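Local structure of cysteine protease (Listeria monocytogenes, 5HU4) at residues A[13-18]-A[140-145]; A[17-20]-A[25-28]; A[36-39]-A[44-47]; A[68-73]-A[126-131]. The protein anchors surface proteins to the cell wall as a class A sortase, a cysteine transpeptidase that cleaves a C-terminal sorting signal and passes through a thioester intermediate. All blocks are in the same frame, centred on the assembly; numbering follows the deposited sequence.

Contact 1: A[13-18]-A[140-145]; sequences DVNLLV and KYFPSK
The carboxamide of Asn-15 and the ring of Phe-142 meet obliquely, their planes 48° apart, with the amide oxygen at the rim of the ring: OD1 of Asn-15 stands near the ring plane, 4.1 Å from CD1 of Phe-142. CB of Tyr-141 sits over one face of that ring, near its margin. The other end of the amide turns to Pro-143. ND2 of Asn-15 lies 2.7 Å from O of Pro-143, but the hydrogen bond is bent to 118° at the hydrogen and therefore weak; the same nitrogen packs 3.3 Å from CD of Pro-143. The Asn-15 side chain stands out from strand 14-19 toward the C-terminal tail, chi1 (-175°) placing CG opposite its own N. The contact thus lays the tail that follows helix 135-141 against the outside of the sortase beta-barrel, and Phe-142 is where the chain leaves helical geometry. Its ring lies against Ser-6 and Ala-8 of strand 3-9 and Tyr-72 and Thr-74 of strand 70-74, while Tyr-141 stacks on Tyr-72. Just before Asn-15, a G1 beta bulge sets Asp-13 and Val-14 opposite the single residue Val-9.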
loop_
_atom_site.group_PDB
_atom_site.type_symbol
_atom_site.label_atom_id
_atom_site.label_comp_id
_atom_site.label_asym_id
_atom_site.label_seq_id
_atom_site.Cartn_x
_atom_site.Cartn_y
_atom_site.Cartn_z
ATOM N N ASP A 13 1.549 10.487 -6.404
ATOM C CA ASP A 13 1.283 9.923 -7.728
ATOM C C ASP A 13 1.484 8.409 -7.790
ATOM O O ASP A 13 2.073 7.891 -8.738
ATOM C CB ASP A 13 2.162 10.605 -8.780
ATOM C CG ASP A 13 1.468 10.732 -10.122
ATOM O OD1 ASP A 13 0.227 10.603 -10.164
ATOM O OD2 ASP A 13 2.164 10.963 -11.133
ATOM N N VAL A 14 0.993 7.706 -6.774
ATOM C CA VAL A 14 1.016 6.249 -6.772
ATOM C C VAL A 14 -0.358 5.704 -7.143
ATOM O O VAL A 14 -1.354 6.026 -6.500
ATOM C CB VAL A 14 1.440 5.681 -5.401
ATOM C CG1 VAL A 14 1.211 4.177 -5.352
ATOM C CG2 VAL A 14 2.896 6.011 -5.118
ATOM N N ASN A 15 -0.403 4.891 -8.193
ATOM C CA ASN A 15 -1.638 4.251 -8.630
ATOM C C ASN A 15 -1.327 2.865 -9.175
ATOM O O ASN A 15 -0.922 2.719 -10.326
ATOM C CB ASN A 15 -2.346 5.101 -9.688
ATOM C CG ASN A 15 -3.700 4.538 -10.082
ATOM O OD1 ASN A 15 -4.227 3.635 -9.430
ATOM N ND2 ASN A 15 -4.270 5.070 -11.155
ATOM N N LEU A 16 -1.515 1.848 -8.340
ATOM C CA LEU A 16 -1.053 0.505 -8.671
ATOM C C LEU A 16 -2.128 -0.562 -8.506
ATOM O O LEU A 16 -3.149 -0.340 -7.856
ATOM C CB LEU A 16 0.153 0.143 -7.800
ATOM C CG LEU A 16 1.333 1.116 -7.821
ATOM C CD1 LEU A 16 2.331 0.751 -6.738
ATOM C CD2 LEU A 16 1.999 1.129 -9.188
ATOM N N LEU A 17 -1.881 -1.722 -9.104
ATOM C CA LEU A 17 -2.723 -2.892 -8.899
ATOM C C LEU A 17 -2.244 -3.648 -7.667
ATOM O O LEU A 17 -1.052 -3.660 -7.365
ATOM C CB LEU A 17 -2.697 -3.805 -10.126
ATOM C CG LEU A 17 -3.288 -3.253 -11.424
ATOM C CD1 LEU A 17 -3.068 -4.234 -12.564
ATOM C CD2 LEU A 17 -4.768 -2.949 -11.255
ATOM N N VAL A 18 -3.172 -4.274 -6.952
ATOM C CA VAL A 18 -2.813 -5.059 -5.778
ATOM C C VAL A 18 -2.835 -6.548 -6.104
ATOM O O VAL A 18 -3.824 -7.068 -6.619
ATOM C CB VAL A 18 -3.754 -4.781 -4.593
ATOM C CG1 VAL A 18 -3.276 -5.524 -3.356
ATOM C CG2 VAL A 18 -3.828 -3.288 -4.317
ATOM N N LYS A 140 -11.913 8.556 -10.262
ATOM C CA LYS A 140 -11.304 9.700 -9.593
ATOM C C LYS A 140 -10.025 9.308 -8.864
ATOM O O LYS A 140 -8.991 9.958 -9.013
ATOM C CB LYS A 140 -12.282 10.341 -8.607
ATOM C CG LYS A 140 -11.920 11.773 -8.241
ATOM C CD LYS A 140 -12.528 12.193 -6.913
ATOM C CE LYS A 140 -12.233 13.657 -6.624
ATOM N NZ LYS A 140 -10.828 14.016 -6.965
ATOM N N TYR A 141 -10.097 8.240 -8.075
ATOM C CA TYR A 141 -8.975 7.845 -7.232
ATOM C C TYR A 141 -8.114 6.759 -7.865
ATOM O O TYR A 141 -6.922 6.664 -7.581
ATOM C CB TYR A 141 -9.479 7.385 -5.865
ATOM C CG TYR A 141 -10.144 8.492 -5.083
ATOM C CD1 TYR A 141 -9.431 9.624 -4.712
ATOM C CD2 TYR A 141 -11.481 8.410 -4.719
ATOM C CE1 TYR A 141 -10.030 10.644 -4.001
ATOM C CE2 TYR A 141 -12.088 9.426 -4.005
ATOM C CZ TYR A 141 -11.356 10.540 -3.648
ATOM O OH TYR A 141 -11.952 11.556 -2.938
ATOM N N PHE A 142 -8.708 5.949 -8.733
ATOM C CA PHE A 142 -7.944 4.938 -9.455
ATOM C C PHE A 142 -8.074 5.121 -10.967
ATOM O O PHE A 142 -8.655 4.274 -11.643
ATOM C CB PHE A 142 -8.409 3.537 -9.051
ATOM C CG PHE A 142 -8.508 3.341 -7.566
ATOM C CD1 PHE A 142 -7.381 3.044 -6.819
ATOM C CD2 PHE A 142 -9.725 3.464 -6.916
ATOM C CE1 PHE A 142 -7.465 2.869 -5.453
ATOM C CE2 PHE A 142 -9.817 3.290 -5.549
ATOM C CZ PHE A 142 -8.685 2.991 -4.817
ATOM N N PRO A 143 -7.535 6.231 -11.505
ATOM C CA PRO A 143 -7.760 6.550 -12.918
ATOM C C PRO A 143 -6.818 5.796 -13.848
ATOM O O PRO A 143 -5.797 5.259 -13.405
ATOM C CB PRO A 143 -7.495 8.052 -12.974
ATOM C CG PRO A 143 -6.439 8.253 -11.946
ATOM C CD PRO A 143 -6.743 7.278 -10.834
ATOM N N SER A 144 -7.152 5.665 -15.115
ATOM C CA SER A 144 -6.474 4.741 -16.000
ATOM C C SER A 144 -5.073 5.062 -16.506
ATOM O O SER A 144 -4.421 5.975 -16.087
ATOM C CB SER A 144 -7.370 4.424 -17.207
ATOM O OG SER A 144 -8.009 3.186 -17.106
ATOM N N LYS A 145 -4.641 4.217 -17.423
ATOM C CA LYS A 145 -3.479 4.389 -18.286
ATOM C C LYS A 145 -2.738 5.690 -18.176
ATOM O O LYS A 145 -1.577 5.753 -18.533
ATOM C CB LYS A 145 -3.874 4.153 -19.721
#

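Contact 2: A[17-20]-A[25-28]; sequences LVFK and ANLL
Phe-19 and Asn-26 have similar first torsions, both near -70°, each setting CG beside its own backbone N; because both CB atoms are directed at the opposite segment, the ring and the amide are brought together across the start of the loop. A chi2 of -27° in Asn-26 then sends OD1 toward the ring and ND2 toward the backbone just after strand 14-19, at Lys-20 and Gly-21. OD1 of Asn-26 comes to 3.9 Å from CD2 of Phe-19, approaching the ring obliquely, and the amide plane is tilted 32° from that of the ring. ND2 of Asn-26 lies 3.9 Å from CB of Phe-19, a van der Waals approach. It is equally distant from O of Lys-20, 3.9 Å, too far for a hydrogen bond.

No hydrogen bond joins the two segments. The amide is held instead by the chain between them: ND2 of Asn-26 donates to O of Gly-21, a bond that orients the carboxamide and sets it against the buried phenyl group, which also packs on Val-3, Ala-29 and Thr-32. A second bond, from the backbone N of Asn-26 to OD1 of Asn-23, ties the Asn-26 backbone into the loop.

The arrangement belongs to the connection between strands 14-19 and 31-33, which pair in parallel within the sortase beta-barrel, Phe-19 bonding through its backbone to Ala-31 and Thr-33. This loop runs beside the active site: Leu-28 touches His-50, the proton donor/acceptor, whose side chain is about 9 Å from that of Asn-26.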
loop_
_atom_site.group_PDB
_atom_site.type_symbol
_atom_site.label_atom_id
_atom_site.label_comp_id
_atom_site.label_asym_id
_atom_site.label_seq_id
_atom_site.Cartn_x
_atom_site.Cartn_y
_atom_site.Cartn_z
ATOM N N LEU A 17 -1.881 -1.722 -9.104
ATOM C CA LEU A 17 -2.723 -2.892 -8.899
ATOM C C LEU A 17 -2.244 -3.648 -7.667
ATOM O O LEU A 17 -1.052 -3.660 -7.365
ATOM C CB LEU A 17 -2.697 -3.805 -10.126
ATOM C CG LEU A 17 -3.288 -3.253 -11.424
ATOM C CD1 LEU A 17 -3.068 -4.234 -12.564
ATOM C CD2 LEU A 17 -4.768 -2.949 -11.255
ATOM N N VAL A 18 -3.172 -4.274 -6.952
ATOM C CA VAL A 18 -2.813 -5.059 -5.778
ATOM C C VAL A 18 -2.835 -6.548 -6.104
ATOM O O VAL A 18 -3.824 -7.068 -6.619
ATOM C CB VAL A 18 -3.754 -4.781 -4.593
ATOM C CG1 VAL A 18 -3.276 -5.524 -3.356
ATOM C CG2 VAL A 18 -3.828 -3.288 -4.317
ATOM N N PHE A 19 -1.732 -7.227 -5.806
ATOM C CA PHE A 19 -1.614 -8.654 -6.074
ATOM C C PHE A 19 -1.644 -9.450 -4.778
ATOM O O PHE A 19 -1.280 -8.945 -3.717
ATOM C CB PHE A 19 -0.326 -8.953 -6.845
ATOM C CG PHE A 19 -0.311 -8.389 -8.238
ATOM C CD1 PHE A 19 0.040 -7.068 -8.461
ATOM C CD2 PHE A 19 -0.644 -9.183 -9.324
ATOM C CE1 PHE A 19 0.051 -6.545 -9.740
ATOM C CE2 PHE A 19 -0.631 -8.667 -10.607
ATOM C CZ PHE A 19 -0.283 -7.346 -10.815
ATOM N N LYS A 20 -2.083 -10.700 -4.869
ATOM C CA LYS A 20 -2.148 -11.569 -3.704
ATOM C C LYS A 20 -0.836 -12.329 -3.534
ATOM O O LYS A 20 -0.483 -13.169 -4.360
ATOM C CB LYS A 20 -3.321 -12.544 -3.829
ATOM C CG LYS A 20 -3.953 -12.936 -2.504
ATOM C CD LYS A 20 -5.151 -13.846 -2.719
ATOM C CE LYS A 20 -6.118 -13.780 -1.547
ATOM N NZ LYS A 20 -7.401 -14.476 -1.848
ATOM N N ALA A 25 7.827 -13.297 -8.499
ATOM C CA ALA A 25 7.127 -13.047 -9.752
ATOM C C ALA A 25 6.378 -11.714 -9.718
ATOM O O ALA A 25 6.347 -10.987 -10.711
ATOM C CB ALA A 25 6.164 -14.187 -10.057
ATOM N N ASN A 26 5.786 -11.397 -8.570
ATOM C CA ASN A 26 4.981 -10.186 -8.420
ATOM C C ASN A 26 5.791 -8.958 -8.015
ATOM O O ASN A 26 5.224 -7.891 -7.775
ATOM C CB ASN A 26 3.877 -10.412 -7.386
ATOM C CG ASN A 26 2.795 -11.348 -7.880
ATOM O OD1 ASN A 26 2.558 -11.461 -9.082
ATOM N ND2 ASN A 26 2.126 -12.022 -6.951
ATOM N N LEU A 27 7.110 -9.114 -7.942
ATOM C CA LEU A 27 7.994 -8.073 -7.420
ATOM C C LEU A 27 7.840 -6.721 -8.118
ATOM O O LEU A 27 7.806 -5.681 -7.462
ATOM C CB LEU A 27 9.451 -8.531 -7.515
ATOM N N LEU A 28 7.743 -6.737 -9.444
ATOM C CA LEU A 28 7.684 -5.498 -10.216
ATOM C C LEU A 28 6.298 -5.238 -10.803
ATOM O O LEU A 28 6.113 -4.300 -11.577
ATOM C CB LEU A 28 8.720 -5.526 -11.343
ATOM C CG LEU A 28 10.206 -5.532 -10.967
ATOM C CD1 LEU A 28 11.041 -4.939 -12.093
ATOM C CD2 LEU A 28 10.453 -4.783 -9.665
#

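Contact 3: A[36-39]-A[44-47]; sequences SDQV and NYPL
Segment 36-39 is a loop without regular structure, whereas 44-47 is extended as part of strand 44-48; the backbones are closest at Gln-38 and Tyr-45, whose CA atoms are 5.7 Å apart. Gln-38 reaches across this interval. Its CG sits between the backbone N and the carbonyl carbon (chi1 68°), and the chain beyond is extended, so CG passes the Tyr-45 ring at 3.7 Å from CE1 and the amide arrives above the ring. NE2 of Gln-38 is centred over one face of Tyr-45, 3.1 Å above the plane. The amide stands nearly upright on the ring, the planes 80° apart. From there NE2 of Gln-38 donates to O of Pro-46 at 2.9 Å, with an N-H...O angle of 156°; the acceptor lies close to the amide plane, but the donor sits above the carbonyl plane. OE1 of Gln-38 rests against the proline ring, 3.3 Å from CG of Pro-46. Beside the glutamine, O of Val-39 approaches CD1 of Tyr-45 obliquely at 3.5 Å.

The same OE1 accepts hydrogen bonds from the backbone N atoms of Met-34 and Arg-35, where the chain leaves strand 31-33. Strand 44-48 in turn pairs with 105-111, the strand that ends at the catalytic Cys-111.

One carboxamide therefore uses both its ends: its oxygen is gripped by two backbone N-H groups, its nitrogen by a carbonyl. This fixes the flip of the amide: one N-H goes to O of Pro-46 and the other is directed at the Tyr-45 face, an N-H...pi approach that would be mildly attractive.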
loop_
_atom_site.group_PDB
_atom_site.type_symbol
_atom_site.label_atom_id
_atom_site.label_comp_id
_atom_site.label_asym_id
_atom_site.label_seq_id
_atom_site.Cartn_x
_atom_site.Cartn_y
_atom_site.Cartn_z
ATOM N N SER A 36 -1.594 -14.136 4.152
ATOM C CA SER A 36 -2.631 -14.874 3.441
ATOM C C SER A 36 -4.029 -14.516 3.938
ATOM O O SER A 36 -5.017 -14.706 3.229
ATOM C CB SER A 36 -2.401 -16.381 3.585
ATOM O OG SER A 36 -2.578 -16.793 4.931
ATOM N N ASP A 37 -4.101 -13.979 5.151
ATOM C CA ASP A 37 -5.375 -13.807 5.840
ATOM C C ASP A 37 -5.922 -12.380 5.820
ATOM O O ASP A 37 -7.089 -12.163 6.150
ATOM C CB ASP A 37 -5.237 -14.260 7.292
ATOM C CG ASP A 37 -4.413 -13.297 8.126
ATOM O OD1 ASP A 37 -3.167 -13.357 8.055
ATOM O OD2 ASP A 37 -5.017 -12.474 8.847
ATOM N N GLN A 38 -5.089 -11.414 5.444
ATOM C CA GLN A 38 -5.464 -10.005 5.561
ATOM C C GLN A 38 -6.691 -9.646 4.721
ATOM O O GLN A 38 -6.879 -10.154 3.615
ATOM C CB GLN A 38 -4.283 -9.104 5.184
ATOM C CG GLN A 38 -3.877 -9.144 3.720
ATOM C CD GLN A 38 -2.600 -8.367 3.456
ATOM O OE1 GLN A 38 -1.505 -8.813 3.802
ATOM N NE2 GLN A 38 -2.735 -7.194 2.846
ATOM N N VAL A 39 -7.532 -8.779 5.277
ATOM C CA VAL A 39 -8.774 -8.362 4.635
ATOM C C VAL A 39 -8.818 -6.840 4.511
ATOM O O VAL A 39 -8.411 -6.126 5.429
ATOM C CB VAL A 39 -10.011 -8.852 5.427
ATOM C CG1 VAL A 39 -11.295 -8.526 4.678
ATOM C CG2 VAL A 39 -9.917 -10.347 5.694
ATOM N N ASN A 44 -5.065 -4.996 10.125
ATOM C CA ASN A 44 -3.943 -4.443 9.382
ATOM C C ASN A 44 -3.884 -5.028 7.977
ATOM O O ASN A 44 -3.993 -6.240 7.796
ATOM C CB ASN A 44 -2.626 -4.698 10.116
ATOM C CG ASN A 44 -1.437 -4.066 9.416
ATOM O OD1 ASN A 44 -1.589 -3.126 8.635
ATOM N ND2 ASN A 44 -0.246 -4.581 9.692
ATOM N N TYR A 45 -3.718 -4.159 6.987
ATOM C CA TYR A 45 -3.594 -4.595 5.603
ATOM C C TYR A 45 -2.224 -4.215 5.056
ATOM O O TYR A 45 -2.080 -3.195 4.383
ATOM C CB TYR A 45 -4.703 -3.980 4.744
ATOM C CG TYR A 45 -4.897 -4.666 3.410
ATOM C CD1 TYR A 45 -5.685 -5.805 3.301
ATOM C CD2 TYR A 45 -4.297 -4.173 2.259
ATOM C CE1 TYR A 45 -5.868 -6.435 2.084
ATOM C CE2 TYR A 45 -4.473 -4.797 1.038
ATOM C CZ TYR A 45 -5.259 -5.926 0.957
ATOM O OH TYR A 45 -5.436 -6.546 -0.259
ATOM N N PRO A 46 -1.205 -5.039 5.352
ATOM C CA PRO A 46 0.167 -4.750 4.923
ATOM C C PRO A 46 0.370 -4.972 3.429
ATOM O O PRO A 46 -0.079 -5.981 2.882
ATOM C CB PRO A 46 1.001 -5.737 5.742
ATOM C CG PRO A 46 0.088 -6.885 5.975
ATOM C CD PRO A 46 -1.292 -6.300 6.109
ATOM N N LEU A 47 1.039 -4.025 2.780
ATOM C CA LEU A 47 1.334 -4.130 1.357
ATOM C C LEU A 47 2.801 -3.825 1.087
ATOM O O LEU A 47 3.346 -2.848 1.601
ATOM C CB LEU A 47 0.444 -3.184 0.546
ATOM C CG LEU A 47 -1.033 -3.561 0.434
ATOM C CD1 LEU A 47 -1.841 -2.407 -0.143
ATOM C CD2 LEU A 47 -1.193 -4.812 -0.413
#

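Contact 4: A[68-73]-A[126-131]; sequences GDKIYL and ELEKTE
Lys-70 and Glu-128 meet only through the ends of their side chains, in a salt bridge of 3.3 Å between NZ of Lys-70 and OE1 of Glu-128 whose hydrogen bond is weak. The closer part of the contact is on this one oxygen: CE of Lys-70 packs 3.6 Å from OE1 of Glu-128, whereas OE2 of Glu-128 is 4.1 Å from NZ of Lys-70. The lysine gets there by bending at chi2 (-57°) and again at chi4, and crosses the extended glutamate at about a right angle. Their CA atoms remain 9.3 Å apart, since strand 78-91 runs between strands 70-74 and 119-132, antiparallel to both, in the sortase beta-barrel. The ion pair thus spans the middle strand, where Thr-83 gives NZ of Lys-70 a further weak hydrogen bond. A classic beta bulge there sets Glu-128 and Lys-129 opposite the single residue Glu-81 and brings consecutive side chains into one charged group. On the looser side, NZ of Lys-129 makes a long salt bridge of 3.7 Å to OE2 of Glu-128 and a weak, long pair with Glu-81. The like charges of OE2 of Glu-128 and the Glu-81 carboxylate lie close together, which the two lysines would partly offset at this surface.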
loop_
_atom_site.group_PDB
_atom_site.type_symbol
_atom_site.label_atom_id
_atom_site.label_comp_id
_atom_site.label_asym_id
_atom_site.label_seq_id
_atom_site.Cartn_x
_atom_site.Cartn_y
_atom_site.Cartn_z
ATOM N N GLY A 68 -1.039 14.104 7.180
ATOM C CA GLY A 68 -1.831 12.915 6.934
ATOM C C GLY A 68 -2.370 12.835 5.518
ATOM O O GLY A 68 -3.489 13.268 5.245
ATOM N N ASP A 69 -1.567 12.283 4.614
ATOM C CA ASP A 69 -2.004 12.054 3.244
ATOM C C ASP A 69 -3.006 10.909 3.194
ATOM O O ASP A 69 -2.984 10.014 4.041
ATOM C CB ASP A 69 -0.813 11.749 2.334
ATOM C CG ASP A 69 0.111 12.936 2.163
ATOM O OD1 ASP A 69 -0.329 14.078 2.418
ATOM O OD2 ASP A 69 1.278 12.728 1.770
ATOM N N LYS A 70 -3.883 10.937 2.199
ATOM C CA LYS A 70 -4.885 9.893 2.044
ATOM C C LYS A 70 -4.334 8.712 1.256
ATOM O O LYS A 70 -3.593 8.889 0.286
ATOM C CB LYS A 70 -6.133 10.443 1.348
ATOM C CG LYS A 70 -6.720 11.690 1.990
ATOM C CD LYS A 70 -7.060 11.467 3.454
ATOM C CE LYS A 70 -8.020 12.534 3.956
ATOM N NZ LYS A 70 -7.695 12.971 5.343
ATOM N N ILE A 71 -4.692 7.506 1.686
ATOM C CA ILE A 71 -4.397 6.301 0.925
ATOM C C ILE A 71 -5.710 5.636 0.534
ATOM O O ILE A 71 -6.555 5.367 1.390
ATOM C CB ILE A 71 -3.531 5.307 1.716
ATOM C CG1 ILE A 71 -2.238 5.974 2.185
ATOM C CG2 ILE A 71 -3.217 4.082 0.868
ATOM C CD1 ILE A 71 -1.411 5.110 3.111
ATOM N N TYR A 72 -5.884 5.383 -0.757
ATOM C CA TYR A 72 -7.121 4.786 -1.240
ATOM C C TYR A 72 -6.912 3.341 -1.664
ATOM O O TYR A 72 -5.982 3.022 -2.401
ATOM C CB TYR A 72 -7.690 5.609 -2.395
ATOM C CG TYR A 72 -8.052 7.015 -1.981
ATOM C CD1 TYR A 72 -9.284 7.292 -1.406
ATOM C CD2 TYR A 72 -7.158 8.063 -2.152
ATOM C CE1 TYR A 72 -9.619 8.575 -1.020
ATOM C CE2 TYR A 72 -7.484 9.348 -1.770
ATOM C CZ TYR A 72 -8.715 9.598 -1.201
ATOM O OH TYR A 72 -9.047 10.877 -0.819
ATOM N N LEU A 73 -7.792 2.473 -1.178
ATOM C CA LEU A 73 -7.707 1.046 -1.436
ATOM C C LEU A 73 -9.073 0.526 -1.857
ATOM O O LEU A 73 -10.093 0.934 -1.300
ATOM C CB LEU A 73 -7.210 0.313 -0.188
ATOM C CG LEU A 73 -6.992 -1.197 -0.253
ATOM C CD1 LEU A 73 -5.853 -1.541 -1.200
ATOM C CD2 LEU A 73 -6.725 -1.746 1.141
ATOM N N GLU A 126 -4.478 4.993 9.253
ATOM C CA GLU A 126 -5.687 4.522 9.921
ATOM C C GLU A 126 -6.910 4.693 9.026
ATOM O O GLU A 126 -7.033 5.695 8.318
ATOM C CB GLU A 126 -5.894 5.267 11.241
ATOM C CG GLU A 126 -4.753 5.117 12.234
ATOM C CD GLU A 126 -4.642 3.711 12.787
ATOM O OE1 GLU A 126 -5.683 3.029 12.893
ATOM O OE2 GLU A 126 -3.515 3.290 13.119
ATOM N N LEU A 127 -7.811 3.715 9.061
ATOM C CA LEU A 127 -9.036 3.778 8.272
ATOM C C LEU A 127 -9.914 4.925 8.752
ATOM O O LEU A 127 -10.153 5.074 9.952
ATOM C CB LEU A 127 -9.799 2.456 8.345
ATOM C CG LEU A 127 -11.049 2.331 7.470
ATOM C CD1 LEU A 127 -10.683 2.313 5.991
ATOM C CD2 LEU A 127 -11.848 1.089 7.843
ATOM N N GLU A 128 -10.387 5.736 7.815
ATOM C CA GLU A 128 -11.156 6.922 8.165
ATOM C C GLU A 128 -12.608 6.784 7.712
ATOM O O GLU A 128 -13.527 7.242 8.398
ATOM C CB GLU A 128 -10.497 8.170 7.565
ATOM C CG GLU A 128 -11.456 9.225 7.036
ATOM C CD GLU A 128 -10.731 10.443 6.492
ATOM O OE1 GLU A 128 -9.484 10.417 6.430
ATOM O OE2 GLU A 128 -11.407 11.428 6.126
ATOM N N LYS A 129 -12.813 6.135 6.567
ATOM C CA LYS A 129 -14.163 5.860 6.082
ATOM C C LYS A 129 -14.189 4.734 5.049
ATOM O O LYS A 129 -13.180 4.442 4.404
ATOM C CB LYS A 129 -14.787 7.124 5.485
ATOM C CG LYS A 129 -14.372 7.409 4.052
ATOM C CD LYS A 129 -14.808 8.801 3.626
ATOM C CE LYS A 129 -14.055 9.868 4.403
ATOM N NZ LYS A 129 -14.251 11.224 3.823
ATOM N N THR A 130 -15.352 4.106 4.906
ATOM C CA THR A 130 -15.555 3.048 3.923
ATOM C C THR A 130 -16.854 3.296 3.161
ATOM O O THR A 130 -17.883 3.596 3.764
ATOM C CB THR A 130 -15.605 1.657 4.585
ATOM O OG1 THR A 130 -14.363 1.394 5.251
ATOM C CG2 THR A 130 -15.851 0.572 3.543
ATOM N N GLU A 131 -16.806 3.178 1.837
ATOM C CA GLU A 131 -17.993 3.398 1.019
ATOM C C GLU A 131 -17.988 2.561 -0.257
ATOM O O GLU A 131 -16.935 2.131 -0.729
ATOM C CB GLU A 131 -18.130 4.882 0.670
ATOM C CG GLU A 131 -16.821 5.571 0.323
ATOM C CD GLU A 131 -17.001 7.053 0.054
ATOM O OE1 GLU A 131 -16.097 7.839 0.410
ATOM O OE2 GLU A 131 -18.047 7.430 -0.513
#

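Contact 3 is the buried one, contact 2 is partly buried, and contacts 1 and 4 lie on the surface. Contacts 1 and 2 share strand 14-19 at Leu-17 and Val-18, one attaching the C-terminal tail, the other the loop toward strand 31-33. Val-18 then packs on Leu-47 and Tyr-45 of contact 3 and on Leu-73 of contact 4, while Tyr-45 also meets Leu-73, so these strands share a hydrophobic interior. Outside it, the helix end and tail of contact 1 overlie strand 70-74, used by contact 4. Three contacts rely on carboxamides: weakly bonded in contact 1, unbonded across contact 2, firmly bonded in contact 3. Contact 4 alone uses opposite charges.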